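Local atomic coordinates of alginate biosynthesis protein AlgX (PDB entry 4KNC), a protein that takes part in the O-acetylation of the exopolysaccharide alginate and protects the polymer from degradation as it crosses the periplasm. Residues A[71-85]-A[117-131]. Numbering follows the deposited sequence.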
ATOM      1  N   ARG A  71     -10.525  -8.550  -3.890  1.00 36.10           N
ATOM      2  CA  ARG A  71     -11.698  -7.704  -4.125  1.00 36.88           C
ATOM      3  C   ARG A  71     -12.978  -8.436  -3.731  1.00 43.30           C
ATOM      4  O   ARG A  71     -13.859  -7.859  -3.093  1.00 39.23           O
ATOM      5  CB  ARG A  71     -11.765  -7.243  -5.590  1.00 37.56           C
ATOM      6  CG  ARG A  71     -12.993  -6.405  -5.963  1.00 32.36           C
ATOM      7  CD  ARG A  71     -14.161  -7.293  -6.448  1.00 38.87           C
ATOM      8  NE  ARG A  71     -15.366  -6.523  -6.751  1.00 46.39           N
ATOM      9  CZ  ARG A  71     -16.594  -7.034  -6.713  1.00 50.12           C
ATOM     10  NH1 ARG A  71     -16.766  -8.306  -6.372  1.00 38.79           N
ATOM     11  NH2 ARG A  71     -17.646  -6.275  -7.000  1.00 47.07           N
ATOM     12  N   ASP A  72     -13.073  -9.710  -4.105  1.00 46.42           N
ATOM     13  CA  ASP A  72     -14.282 -10.483  -3.828  1.00 46.54           C
ATOM     14  C   ASP A  72     -14.465 -10.711  -2.346  1.00 44.53           C
ATOM     15  O   ASP A  72     -15.549 -10.503  -1.815  1.00 42.14           O
ATOM     16  CB  ASP A  72     -14.273 -11.817  -4.567  1.00 44.86           C
ATOM     17  CG  ASP A  72     -14.558 -11.660  -6.038  1.00 49.82           C
ATOM     18  OD1 ASP A  72     -15.161 -10.631  -6.424  1.00 54.35           O
ATOM     19  OD2 ASP A  72     -14.187 -12.568  -6.804  1.00 56.96           O
ATOM     20  N   GLU A  73     -13.401 -11.139  -1.679  1.00 45.99           N
ATOM     21  CA  GLU A  73     -13.461 -11.279  -0.232  1.00 47.76           C
ATOM     22  C   GLU A  73     -13.940  -9.981   0.438  1.00 48.18           C
ATOM     23  O   GLU A  73     -14.833 -10.011   1.286  1.00 42.83           O
ATOM     24  CB  GLU A  73     -12.110 -11.730   0.321  1.00 53.88           C
ATOM     25  CG  GLU A  73     -12.162 -12.245   1.744  1.00 61.69           C
ATOM     26  CD  GLU A  73     -13.060 -13.463   1.895  1.00 69.82           C
ATOM     27  OE1 GLU A  73     -13.368 -14.132   0.882  1.00 76.19           O
ATOM     28  OE2 GLU A  73     -13.466 -13.750   3.040  1.00 67.32           O
ATOM     29  N   LEU A  74     -13.373  -8.844   0.038  1.00 46.46           N
ATOM     30  CA  LEU A  74     -13.828  -7.560   0.578  1.00 41.16           C
ATOM     31  C   LEU A  74     -15.314  -7.293   0.296  1.00 42.90           C
ATOM     32  O   LEU A  74     -16.057  -6.875   1.191  1.00 41.71           O
ATOM     33  CB  LEU A  74     -12.975  -6.410   0.044  1.00 31.04           C
ATOM     34  CG  LEU A  74     -11.539  -6.391   0.581  1.00 37.77           C
ATOM     35  CD1 LEU A  74     -10.671  -5.485  -0.271  1.00 32.07           C
ATOM     36  CD2 LEU A  74     -11.540  -5.933   2.029  1.00 41.53           C
ATOM     37  N   LYS A  75     -15.731  -7.526  -0.947  1.00 41.25           N
ATOM     38  CA  LYS A  75     -17.131  -7.361  -1.351  1.00 43.39           C
ATOM     39  C   LYS A  75     -18.107  -8.208  -0.526  1.00 43.35           C
ATOM     40  O   LYS A  75     -19.209  -7.764  -0.204  1.00 39.68           O
ATOM     41  CB  LYS A  75     -17.305  -7.679  -2.832  1.00 47.30           C
ATOM     42  CG  LYS A  75     -18.709  -7.408  -3.342  1.00 46.86           C
ATOM     43  CD  LYS A  75     -19.088  -5.963  -3.089  1.00 50.58           C
ATOM     44  CE  LYS A  75     -20.515  -5.678  -3.545  1.00 57.73           C
ATOM     45  NZ  LYS A  75     -20.627  -5.715  -5.034  1.00 59.31           N
ATOM     46  N   ARG A  76     -17.701  -9.424  -0.177  1.00 43.05           N
ATOM     47  CA  ARG A  76     -18.540 -10.283   0.660  1.00 52.06           C
ATOM     48  C   ARG A  76     -18.802  -9.633   2.007  1.00 49.22           C
ATOM     49  O   ARG A  76     -19.832  -9.864   2.620  1.00 51.86           O
ATOM     50  CB  ARG A  76     -17.875 -11.636   0.917  1.00 58.62           C
ATOM     51  CG  ARG A  76     -17.870 -12.605  -0.242  1.00 67.08           C
ATOM     52  CD  ARG A  76     -17.681 -14.044   0.258  1.00 80.38           C
ATOM     53  NE  ARG A  76     -16.572 -14.181   1.208  1.00 88.96           N
ATOM     54  CZ  ARG A  76     -16.721 -14.254   2.531  1.00 91.31           C
ATOM     55  NH1 ARG A  76     -15.661 -14.375   3.319  1.00 84.02           N
ATOM     56  NH2 ARG A  76     -17.935 -14.199   3.065  1.00 95.31           N
ATOM     57  N   LYS A  77     -17.850  -8.833   2.473  1.00 48.36           N
ATOM     58  CA  LYS A  77     -17.958  -8.206   3.785  1.00 48.54           C
ATOM     59  C   LYS A  77     -18.687  -6.854   3.693  1.00 47.66           C
ATOM     60  O   LYS A  77     -18.828  -6.146   4.691  1.00 48.42           O
ATOM     61  CB  LYS A  77     -16.562  -8.047   4.403  1.00 56.86           C
ATOM     62  CG  LYS A  77     -16.541  -7.761   5.902  1.00 67.71           C
ATOM     63  CD  LYS A  77     -15.113  -7.551   6.406  1.00 77.45           C
ATOM     64  CE  LYS A  77     -15.081  -6.948   7.811  1.00 81.53           C
ATOM     65  NZ  LYS A  77     -15.829  -7.768   8.810  1.00 83.99           N
ATOM     66  N   GLY A  78     -19.160  -6.512   2.494  1.00 41.54           N
ATOM     67  CA  GLY A  78     -19.828  -5.241   2.257  1.00 43.74           C
ATOM     68  C   GLY A  78     -18.888  -4.062   1.991  1.00 49.50           C
ATOM     69  O   GLY A  78     -19.238  -2.908   2.259  1.00 50.20           O
ATOM     70  N   ILE A  79     -17.704  -4.349   1.452  1.00 42.92           N
ATOM     71  CA  ILE A  79     -16.710  -3.311   1.165  1.00 40.55           C
ATOM     72  C   ILE A  79     -16.388  -3.209  -0.329  1.00 42.16           C
ATOM     73  O   ILE A  79     -15.982  -4.191  -0.958  1.00 40.06           O
ATOM     74  CB  ILE A  79     -15.405  -3.563   1.947  1.00 35.06           C
ATOM     75  CG1 ILE A  79     -15.715  -3.838   3.419  1.00 33.98           C
ATOM     76  CG2 ILE A  79     -14.455  -2.376   1.824  1.00 34.24           C
ATOM     77  CD1 ILE A  79     -14.535  -4.396   4.181  1.00 38.42           C
ATOM     78  N   GLU A  80     -16.583  -2.018  -0.895  1.00 36.16           N
ATOM     79  CA  GLU A  80     -16.226  -1.759  -2.287  1.00 35.04           C
ATOM     80  C   GLU A  80     -14.781  -1.278  -2.317  1.00 40.28           C
ATOM     81  O   GLU A  80     -14.375  -0.490  -1.462  1.00 38.10           O
ATOM     82  CB  GLU A  80     -17.129  -0.673  -2.881  1.00 28.78           C
ATOM     83  CG  GLU A  80     -18.604  -1.018  -2.938  1.00 32.05           C
ATOM     84  CD  GLU A  80     -18.949  -1.894  -4.128  1.00 39.06           C
ATOM     85  OE1 GLU A  80     -18.176  -1.919  -5.112  1.00 42.59           O
ATOM     86  OE2 GLU A  80     -19.991  -2.564  -4.081  1.00 52.49           O
ATOM     87  N   LEU A  81     -14.015  -1.722  -3.308  1.00 42.33           N
ATOM     88  CA  LEU A  81     -12.612  -1.339  -3.403  1.00 36.41           C
ATOM     89  C   LEU A  81     -12.343  -0.324  -4.526  1.00 37.97           C
ATOM     90  O   LEU A  81     -12.748  -0.525  -5.671  1.00 33.03           O
ATOM     91  CB  LEU A  81     -11.726  -2.583  -3.580  1.00 41.88           C
ATOM     92  CG  LEU A  81     -10.207  -2.347  -3.608  1.00 34.04           C
ATOM     93  CD1 LEU A  81      -9.732  -1.759  -2.292  1.00 29.67           C
ATOM     94  CD2 LEU A  81      -9.470  -3.641  -3.906  1.00 33.51           C
ATOM     95  N   VAL A  82     -11.666   0.767  -4.178  1.00 30.20           N
ATOM     96  CA  VAL A  82     -11.196   1.739  -5.151  1.00 26.15           C
ATOM     97  C   VAL A  82      -9.669   1.730  -5.141  1.00 34.52           C
ATOM     98  O   VAL A  82      -9.059   1.874  -4.078  1.00 35.98           O
ATOM     99  CB  VAL A  82     -11.693   3.158  -4.793  1.00 31.21           C
ATOM    100  CG1 VAL A  82     -11.045   4.208  -5.690  1.00 33.40           C
ATOM    101  CG2 VAL A  82     -13.213   3.233  -4.886  1.00 32.05           C
ATOM    102  N   VAL A  83      -9.043   1.545  -6.305  1.00 29.88           N
ATOM    103  CA  VAL A  83      -7.581   1.617  -6.374  1.00 33.66           C
ATOM    104  C   VAL A  83      -7.115   2.919  -7.039  1.00 39.77           C
ATOM    105  O   VAL A  83      -7.561   3.285  -8.133  1.00 34.67           O
ATOM    106  CB  VAL A  83      -6.915   0.359  -7.046  1.00 32.49           C
ATOM    107  CG1 VAL A  83      -5.512   0.675  -7.532  1.00 26.37           C
ATOM    108  CG2 VAL A  83      -6.860  -0.829  -6.079  1.00 26.79           C
ATOM    109  N   VAL A  84      -6.245   3.638  -6.340  1.00 36.13           N
ATOM    110  CA  VAL A  84      -5.604   4.811  -6.900  1.00 24.31           C
ATOM    111  C   VAL A  84      -4.214   4.407  -7.371  1.00 36.03           C
ATOM    112  O   VAL A  84      -3.300   4.216  -6.566  1.00 32.18           O
ATOM    113  CB  VAL A  84      -5.532   5.936  -5.880  1.00 33.37           C
ATOM    114  CG1 VAL A  84      -4.587   7.045  -6.380  1.00 23.78           C
ATOM    115  CG2 VAL A  84      -6.957   6.487  -5.622  1.00 30.32           C
ATOM    116  N   TYR A  85      -4.076   4.240  -8.680  1.00 26.71           N
ATOM    117  CA  TYR A  85      -2.851   3.760  -9.296  1.00 27.77           C
ATOM    118  C   TYR A  85      -2.079   4.988  -9.755  1.00 28.50           C
ATOM    119  O   TYR A  85      -2.286   5.481 -10.867  1.00 29.73           O
ATOM    120  CB  TYR A  85      -3.221   2.889 -10.496  1.00 33.40           C
ATOM    121  CG  TYR A  85      -2.140   1.976 -11.069  1.00 40.01           C
ATOM    122  CD1 TYR A  85      -1.407   1.105 -10.254  1.00 38.87           C
ATOM    123  CD2 TYR A  85      -1.897   1.946 -12.442  1.00 25.31           C
ATOM    124  CE1 TYR A  85      -0.450   0.242 -10.799  1.00 25.38           C
ATOM    125  CE2 TYR A  85      -0.942   1.090 -12.993  1.00 25.63           C
ATOM    126  CZ  TYR A  85      -0.224   0.251 -12.168  1.00 29.57           C
ATOM    127  OH  TYR A  85       0.711  -0.578 -12.727  1.00 37.29           O
ATOM    128  N   THR A 117      -3.757  -1.395 -18.124  1.00 36.81           N
ATOM    129  CA  THR A 117      -3.689  -1.847 -16.731  1.00 31.36           C
ATOM    130  C   THR A 117      -4.880  -1.383 -15.893  1.00 31.81           C
ATOM    131  O   THR A 117      -5.454  -2.151 -15.109  1.00 35.71           O
ATOM    132  CB  THR A 117      -2.362  -1.374 -16.076  1.00 39.69           C
ATOM    133  OG1 THR A 117      -1.265  -1.986 -16.758  1.00 41.30           O
ATOM    134  CG2 THR A 117      -2.302  -1.740 -14.600  1.00 33.94           C
ATOM    135  N   ILE A 118      -5.246  -0.116 -16.058  1.00 34.67           N
ATOM    136  CA  ILE A 118      -6.479   0.424 -15.483  1.00 35.47           C
ATOM    137  C   ILE A 118      -7.702  -0.442 -15.838  1.00 34.54           C
ATOM    138  O   ILE A 118      -8.533  -0.781 -14.972  1.00 36.38           O
ATOM    139  CB  ILE A 118      -6.724   1.860 -16.005  1.00 36.59           C
ATOM    140  CG1 ILE A 118      -5.622   2.804 -15.509  1.00 37.92           C
ATOM    141  CG2 ILE A 118      -8.084   2.361 -15.587  1.00 33.54           C
ATOM    142  CD1 ILE A 118      -5.436   2.793 -13.996  1.00 25.79           C
ATOM    143  N   ALA A 119      -7.790  -0.815 -17.109  1.00 37.01           N
ATOM    144  CA  ALA A 119      -8.875  -1.688 -17.570  1.00 44.25           C
ATOM    145  C   ALA A 119      -8.834  -3.035 -16.860  1.00 45.77           C
ATOM    146  O   ALA A 119      -9.880  -3.579 -16.501  1.00 48.80           O
ATOM    147  CB  ALA A 119      -8.812  -1.882 -19.071  1.00 31.75           C
ATOM    148  N   ARG A 120      -7.633  -3.571 -16.643  1.00 37.85           N
ATOM    149  CA  ARG A 120      -7.537  -4.849 -15.929  1.00 38.14           C
ATOM    150  C   ARG A 120      -7.976  -4.741 -14.463  1.00 37.68           C
ATOM    151  O   ARG A 120      -8.644  -5.643 -13.934  1.00 41.57           O
ATOM    152  CB  ARG A 120      -6.131  -5.449 -16.058  1.00 40.45           C
ATOM    153  CG  ARG A 120      -5.813  -5.849 -17.483  1.00 45.26           C
ATOM    154  CD  ARG A 120      -4.513  -6.631 -17.612  1.00 51.03           C
ATOM    155  NE  ARG A 120      -4.318  -7.058 -18.997  1.00 55.35           N
ATOM    156  CZ  ARG A 120      -3.317  -7.823 -19.426  1.00 63.37           C
ATOM    157  NH1 ARG A 120      -2.391  -8.258 -18.581  1.00 64.40           N
ATOM    158  NH2 ARG A 120      -3.237  -8.147 -20.712  1.00 59.76           N
ATOM    159  N   PHE A 121      -7.610  -3.639 -13.807  1.00 35.66           N
ATOM    160  CA  PHE A 121      -8.165  -3.359 -12.486  1.00 39.09           C
ATOM    161  C   PHE A 121      -9.692  -3.421 -12.530  1.00 34.97           C
ATOM    162  O   PHE A 121     -10.315  -4.087 -11.690  1.00 35.13           O
ATOM    163  CB  PHE A 121      -7.718  -1.987 -11.946  1.00 39.20           C
ATOM    164  CG  PHE A 121      -6.342  -1.985 -11.318  1.00 35.06           C
ATOM    165  CD1 PHE A 121      -6.065  -2.776 -10.215  1.00 31.10           C
ATOM    166  CD2 PHE A 121      -5.334  -1.173 -11.825  1.00 35.46           C
ATOM    167  CE1 PHE A 121      -4.797  -2.778  -9.640  1.00 32.03           C
ATOM    168  CE2 PHE A 121      -4.075  -1.155 -11.253  1.00 38.50           C
ATOM    169  CZ  PHE A 121      -3.798  -1.960 -10.160  1.00 34.70           C
ATOM    170  N   ARG A 122     -10.302  -2.730 -13.498  1.00 37.43           N
ATOM    171  CA  ARG A 122     -11.779  -2.763 -13.607  1.00 39.18           C
ATOM    172  C   ARG A 122     -12.324  -4.169 -13.811  1.00 37.23           C
ATOM    173  O   ARG A 122     -13.348  -4.550 -13.231  1.00 34.98           O
ATOM    174  CB  ARG A 122     -12.267  -1.898 -14.757  1.00 46.72           C
ATOM    175  CG  ARG A 122     -11.917  -0.473 -14.585  1.00 55.28           C
ATOM    176  CD  ARG A 122     -13.075   0.432 -14.902  1.00 52.86           C
ATOM    177  NE  ARG A 122     -12.590   1.800 -14.812  1.00 51.66           N
ATOM    178  CZ  ARG A 122     -11.958   2.411 -15.801  1.00 48.38           C
ATOM    179  NH1 ARG A 122     -11.780   1.778 -16.952  1.00 44.31           N
ATOM    180  NH2 ARG A 122     -11.525   3.653 -15.648  1.00 47.62           N
ATOM    181  N   GLN A 123     -11.625  -4.944 -14.632  1.00 39.49           N
ATOM    182  CA  GLN A 123     -12.050  -6.304 -14.928  1.00 35.81           C
ATOM    183  C   GLN A 123     -11.981  -7.163 -13.665  1.00 43.30           C
ATOM    184  O   GLN A 123     -12.708  -8.134 -13.528  1.00 45.52           O
ATOM    185  CB  GLN A 123     -11.176  -6.886 -16.040  1.00 39.85           C
ATOM    186  CG  GLN A 123     -11.700  -8.178 -16.624  1.00 50.66           C
ATOM    187  CD  GLN A 123     -10.793  -8.742 -17.706  1.00 64.10           C
ATOM    188  OE1 GLN A 123      -9.652  -8.298 -17.882  1.00 64.83           O
ATOM    189  NE2 GLN A 123     -11.301  -9.727 -18.440  1.00 68.72           N
ATOM    190  N   ALA A 124     -11.102  -6.803 -12.733  1.00 45.36           N
ATOM    191  CA  ALA A 124     -11.052  -7.517 -11.459  1.00 35.49           C
ATOM    192  C   ALA A 124     -12.175  -7.091 -10.480  1.00 35.55           C
ATOM    193  O   ALA A 124     -12.246  -7.587  -9.346  1.00 39.74           O
ATOM    194  CB  ALA A 124      -9.662  -7.362 -10.807  1.00 37.47           C
ATOM    195  N   GLY A 125     -13.057  -6.192 -10.917  1.00 39.19           N
ATOM    196  CA  GLY A 125     -14.162  -5.730 -10.080  1.00 37.09           C
ATOM    197  C   GLY A 125     -13.754  -4.582  -9.162  1.00 39.07           C
ATOM    198  O   GLY A 125     -14.353  -4.347  -8.109  1.00 42.75           O
ATOM    199  N   ILE A 126     -12.727  -3.855  -9.573  1.00 37.10           N
ATOM    200  CA  ILE A 126     -12.184  -2.770  -8.769  1.00 34.01           C
ATOM    201  C   ILE A 126     -12.494  -1.419  -9.407  1.00 32.99           C
ATOM    202  O   ILE A 126     -12.241  -1.209 -10.589  1.00 34.52           O
ATOM    203  CB  ILE A 126     -10.655  -2.935  -8.599  1.00 32.99           C
ATOM    204  CG1 ILE A 126     -10.351  -4.229  -7.829  1.00 28.42           C
ATOM    205  CG2 ILE A 126     -10.046  -1.681  -7.922  1.00 31.12           C
ATOM    206  CD1 ILE A 126      -8.855  -4.518  -7.636  1.00 34.96           C
ATOM    207  N   TRP A 127     -13.050  -0.506  -8.621  1.00 31.47           N
ATOM    208  CA  TRP A 127     -13.325   0.838  -9.095  1.00 30.68           C
ATOM    209  C   TRP A 127     -12.005   1.564  -9.237  1.00 38.54           C
ATOM    210  O   TRP A 127     -11.246   1.656  -8.272  1.00 35.17           O
ATOM    211  CB  TRP A 127     -14.227   1.574  -8.101  1.00 26.83           C
ATOM    212  CG  TRP A 127     -15.623   0.996  -8.037  1.00 39.42           C
ATOM    213  CD1 TRP A 127     -16.082   0.052  -7.159  1.00 38.47           C
ATOM    214  CD2 TRP A 127     -16.728   1.311  -8.900  1.00 32.97           C
ATOM    215  NE1 TRP A 127     -17.401  -0.229  -7.414  1.00 40.21           N
ATOM    216  CE2 TRP A 127     -17.822   0.519  -8.482  1.00 35.04           C
ATOM    217  CE3 TRP A 127     -16.896   2.176  -9.983  1.00 42.21           C
ATOM    218  CZ2 TRP A 127     -19.072   0.576  -9.103  1.00 44.24           C
ATOM    219  CZ3 TRP A 127     -18.147   2.229 -10.608  1.00 40.16           C
ATOM    220  CH2 TRP A 127     -19.214   1.433 -10.159  1.00 44.73           C
ATOM    221  N   THR A 128     -11.728   2.089 -10.429  1.00 31.37           N
ATOM    222  CA  THR A 128     -10.400   2.623 -10.693  1.00 31.83           C
ATOM    223  C   THR A 128     -10.393   3.957 -11.425  1.00 32.92           C
ATOM    224  O   THR A 128     -10.595   3.995 -12.632  1.00 31.37           O
ATOM    225  CB  THR A 128      -9.587   1.634 -11.511  1.00 35.63           C
ATOM    226  OG1 THR A 128      -9.791   0.320 -10.980  1.00 38.40           O
ATOM    227  CG2 THR A 128      -8.111   2.014 -11.454  1.00 32.55           C
ATOM    228  N   PRO A 129     -10.144   5.054 -10.695  1.00 35.92           N
ATOM    229  CA  PRO A 129     -10.113   6.361 -11.356  1.00 37.73           C
ATOM    230  C   PRO A 129      -9.098   6.395 -12.493  1.00 41.64           C
ATOM    231  O   PRO A 129      -8.008   5.790 -12.417  1.00 35.84           O
ATOM    232  CB  PRO A 129      -9.696   7.307 -10.228  1.00 37.05           C
ATOM    233  CG  PRO A 129     -10.199   6.637  -8.995  1.00 37.32           C
ATOM    234  CD  PRO A 129     -10.015   5.171  -9.231  1.00 34.85           C
ATOM    235  N   ASP A 130      -9.474   7.089 -13.557  1.00 34.55           N
ATOM    236  CA  ASP A 130      -8.623   7.225 -14.734  1.00 34.39           C
ATOM    237  C   ASP A 130      -7.965   8.594 -14.713  1.00 28.58           C
ATOM    238  O   ASP A 130      -8.640   9.610 -14.880  1.00 31.22           O
ATOM    239  CB  ASP A 130      -9.497   7.081 -15.984  1.00 37.59           C
ATOM    240  CG  ASP A 130      -8.712   7.199 -17.272  1.00 42.88           C
ATOM    241  OD1 ASP A 130      -7.507   7.509 -17.229  1.00 46.95           O
ATOM    242  OD2 ASP A 130      -9.317   6.982 -18.339  1.00 48.03           O
ATOM    243  N   PHE A 131      -6.647   8.623 -14.527  1.00 27.39           N
ATOM    244  CA  PHE A 131      -5.907   9.878 -14.412  1.00 32.01           C
ATOM    245  C   PHE A 131      -5.375  10.371 -15.752  1.00 32.58           C
ATOM    246  O   PHE A 131      -4.727  11.414 -15.809  1.00 30.91           O
ATOM    247  CB  PHE A 131      -4.738   9.752 -13.398  1.00 27.22           C
ATOM    248  CG  PHE A 131      -5.195   9.407 -12.001  1.00 29.10           C
ATOM    249  CD1 PHE A 131      -6.012  10.283 -11.290  1.00 26.51           C
ATOM    250  CD2 PHE A 131      -4.837   8.199 -11.410  1.00 30.55           C
ATOM    251  CE1 PHE A 131      -6.453   9.971 -10.001  1.00 24.21           C
ATOM    252  CE2 PHE A 131      -5.280   7.879 -10.130  1.00 29.82           C
ATOM    253  CZ  PHE A 131      -6.081   8.772  -9.420  1.00 26.18           C
TER
HETATM  254  O   HOH W   1     -17.344  -3.643  -6.856  1.00 58.13           O
HETATM  255  O   HOH W   2     -14.974  -3.389  -5.275  1.00 38.91           O
HETATM  256  O   HOH W   3      -6.567   4.644 -10.192  1.00 28.33           O
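F121 meets Y85 edge-to-face: its CE2 lies over one face of the tyrosine ring, 3.6 Å from Y85 CD1, with the ring planes at 67°. The phenylalanine offers its own face to V83 CG1, 15° off the ring normal, a CH-pi contact. V83 CG1 is anti to the backbone N, which turns that methyl to F121 while CG2 packs on I126 CG2, 3.8 Å away. T117 CG2 adds a contact at Y85 CE2 (3.5 Å).

Beyond the helix, W127 bridges V82 parallel to the strand: W127 N binds L81 O and V83 N binds W127 O, both 3.0 Å. The W127 indole NE1 donates a hydrogen bond to E80 OE1 (3.0 Å) within the ring plane but from above the carboxylate plane, the two planes being 64° apart. R71, bent at chi2, donates from NE to G125 O (2.8 Å), tilted from the carbonyl plane, where G125 closes the Schellman motif ending helix 107-123.

The single bridge extends the outer edge of the parallel sheet of the SGNH hydrolase-like domain, beyond strand 80-85. Chemically, an apolar, aromatic core is accompanied by polar links throughout: the R71/E80/G125 cluster at one end, the bridge bonds mid-contact, and a water joining V83 O and Y85 N to P129 O at the other. W127 NE1 and another water donate to E80 OE1 while K75 salt-bridges OE2, which would probably stabilise the charged form of this buried glutamate.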